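Local structure of rhamnonate dehydratase (Gibberella zeae PH-1, 3FXG) at residues S327-Y330 and S331-F334. The protein probably dehydrates rhamnonate to a keto-deoxy sugar acid, as a magnesium-dependent lyase of the enolase superfamily. Numbering follows the deposited sequence.
Sequences SGPY and SYHF
Tyr332 folds its ring back over the peptide that joins Gly328 to Pro329, a compact example of how a helix start can be closed by its own first turn. Gly328 is the N-cap residue of helix 329-335. Its CA lies over the ring face, a CH-pi contact 3.8 Å from the Tyr332 centroid, and its carbonyl O sits above the centre of the same face. Pro329 N covers that face nearer the rim, and Pro329 CD adds an apolar contact, 3.8 Å from Tyr332 CE2. With Tyr332 CG anti to its own carbonyl carbon (chi1 -53°), the ring is carried back toward the helix start; Phe166 of strand 163-169 also meets the Tyr332 ring.

Hydrogen bonds converge on two carbonyls. Gly328 O accepts from Tyr332 N at 2.9 Å, within the carbonyl plane, and from Ser331 N at 2.8 Å, well above that plane. Pro329 O is gripped by one residue from opposite faces of its plane: His333 N gives an almost straight bond (3.1 Å, 176°), whereas ND1 of the His333 ring reaches the same O, also at 3.1 Å, along a more bent path. That ND1 bond limits rotation of the imidazole, which also meets Phe385 edge-to-face.

A water completes the closure, accepting from Gly328 N at 3.2 Å and donating to Tyr332 OH. Ser331 OG packs against Ser327 CB at 3.3 Å and lies within hydrogen-bonding reach of Ala326 O and Gln344 OE1; its single proton can serve only one acceptor at a time, and which one is not settled.

Backbone donors, an imidazole N-H and an aromatic face thus secure the buried beginning of this helix in the C-terminal barrel domain, and ND1, as the donor to Pro329 O, probably carries a proton.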
ATOM      1  N   SER A 327       0.815 -37.804  -8.565  1.00 24.49           N
ATOM      2  CA  SER A 327       2.221 -38.088  -8.880  1.00 23.38           C
ATOM      3  C   SER A 327       2.859 -39.409  -8.441  1.00 22.18           C
ATOM      4  O   SER A 327       4.000 -39.690  -8.810  1.00 21.16           O
ATOM      5  CB  SER A 327       3.098 -36.929  -8.394  1.00 24.24           C
ATOM      6  OG  SER A 327       2.727 -35.716  -9.024  1.00 24.84           O
ATOM      7  N   GLY A 328       2.148 -40.219  -7.664  1.00 21.24           N
ATOM      8  CA  GLY A 328       2.711 -41.492  -7.236  1.00 18.45           C
ATOM      9  C   GLY A 328       4.047 -41.405  -6.505  1.00 17.23           C
ATOM     10  O   GLY A 328       4.286 -40.445  -5.778  1.00 15.42           O
ATOM     11  N   PRO A 329       4.937 -42.398  -6.671  1.00 16.53           N
ATOM     12  CA  PRO A 329       6.253 -42.418  -6.016  1.00 16.18           C
ATOM     13  C   PRO A 329       7.075 -41.137  -6.174  1.00 15.49           C
ATOM     14  O   PRO A 329       7.856 -40.782  -5.291  1.00 14.22           O
ATOM     15  CB  PRO A 329       6.931 -43.623  -6.652  1.00 16.58           C
ATOM     16  CG  PRO A 329       5.776 -44.562  -6.856  1.00 19.15           C
ATOM     17  CD  PRO A 329       4.717 -43.645  -7.429  1.00 18.52           C
ATOM     18  N   TYR A 330       6.912 -40.447  -7.296  1.00 15.70           N
ATOM     19  CA  TYR A 330       7.655 -39.211  -7.513  1.00 15.06           C
ATOM     20  C   TYR A 330       7.263 -38.194  -6.447  1.00 16.41           C
ATOM     21  O   TYR A 330       8.062 -37.336  -6.067  1.00 16.74           O
ATOM     22  CB  TYR A 330       7.373 -38.658  -8.910  1.00 13.81           C
ATOM     23  CG  TYR A 330       7.647 -39.665  -9.999  1.00 14.67           C
ATOM     24  CD1 TYR A 330       8.836 -40.395 -10.010  1.00 15.80           C
ATOM     25  CD2 TYR A 330       6.711 -39.913 -11.001  1.00 14.97           C
ATOM     26  CE1 TYR A 330       9.085 -41.352 -10.988  1.00 15.44           C
ATOM     27  CE2 TYR A 330       6.950 -40.868 -11.986  1.00 15.65           C
ATOM     28  CZ  TYR A 330       8.137 -41.584 -11.971  1.00 16.04           C
ATOM     29  OH  TYR A 330       8.374 -42.545 -12.923  1.00 16.19           O
ATOM     30  N   SER A 331       6.030 -38.292  -5.965  1.00 14.65           N
ATOM     31  CA  SER A 331       5.561 -37.391  -4.926  1.00 16.41           C
ATOM     32  C   SER A 331       5.762 -38.009  -3.543  1.00 14.69           C
ATOM     33  O   SER A 331       6.035 -37.296  -2.579  1.00 14.79           O
ATOM     34  CB  SER A 331       4.086 -37.039  -5.144  1.00 18.93           C
ATOM     35  OG  SER A 331       3.305 -38.204  -5.342  1.00 26.19           O
ATOM     36  N   TYR A 332       5.651 -39.332  -3.439  1.00 14.82           N
ATOM     37  CA  TYR A 332       5.831 -39.984  -2.144  1.00 12.69           C
ATOM     38  C   TYR A 332       7.216 -39.709  -1.570  1.00 12.07           C
ATOM     39  O   TYR A 332       7.351 -39.353  -0.400  1.00 11.83           O
ATOM     40  CB  TYR A 332       5.627 -41.504  -2.251  1.00 14.07           C
ATOM     41  CG  TYR A 332       4.322 -41.913  -2.897  1.00 15.84           C
ATOM     42  CD1 TYR A 332       3.233 -41.042  -2.929  1.00 15.42           C
ATOM     43  CD2 TYR A 332       4.176 -43.172  -3.485  1.00 17.31           C
ATOM     44  CE1 TYR A 332       2.037 -41.408  -3.528  1.00 16.68           C
ATOM     45  CE2 TYR A 332       2.978 -43.548  -4.087  1.00 16.80           C
ATOM     46  CZ  TYR A 332       1.916 -42.659  -4.105  1.00 17.17           C
ATOM     47  OH  TYR A 332       0.732 -43.007  -4.711  1.00 18.89           O
ATOM     48  N   HIS A 333       8.245 -39.869  -2.395  1.00 10.88           N
ATOM     49  CA  HIS A 333       9.608 -39.645  -1.933  1.00 13.13           C
ATOM     50  C   HIS A 333       9.828 -38.202  -1.505  1.00 13.16           C
ATOM     51  O   HIS A 333      10.626 -37.924  -0.612  1.00 11.70           O
ATOM     52  CB  HIS A 333      10.614 -40.030  -3.020  1.00 12.29           C
ATOM     53  CG  HIS A 333      10.870 -41.504  -3.113  1.00 12.72           C
ATOM     54  ND1 HIS A 333       9.944 -42.393  -3.617  1.00 15.64           N
ATOM     55  CD2 HIS A 333      11.954 -42.242  -2.776  1.00 11.42           C
ATOM     56  CE1 HIS A 333      10.450 -43.614  -3.591  1.00 10.45           C
ATOM     57  NE2 HIS A 333      11.668 -43.550  -3.086  1.00 14.95           N
ATOM     58  N   PHE A 334       9.109 -37.288  -2.142  1.00 12.37           N
ATOM     59  CA  PHE A 334       9.227 -35.879  -1.808  1.00 13.83           C
ATOM     60  C   PHE A 334       8.494 -35.568  -0.504  1.00 13.47           C
ATOM     61  O   PHE A 334       9.068 -34.983   0.414  1.00 12.29           O
ATOM     62  CB  PHE A 334       8.657 -35.022  -2.939  1.00 14.42           C
ATOM     63  CG  PHE A 334       8.639 -33.557  -2.630  1.00 16.78           C
ATOM     64  CD1 PHE A 334       9.818 -32.825  -2.601  1.00 17.08           C
ATOM     65  CD2 PHE A 334       7.440 -32.914  -2.338  1.00 19.33           C
ATOM     66  CE1 PHE A 334       9.806 -31.470  -2.279  1.00 18.80           C
ATOM     67  CE2 PHE A 334       7.419 -31.560  -2.015  1.00 19.79           C
ATOM     68  CZ  PHE A 334       8.604 -30.840  -1.986  1.00 16.79           C
TER
HETATM   69  O   HOH W   1      -0.540 -40.732  -5.983  1.00 20.08           O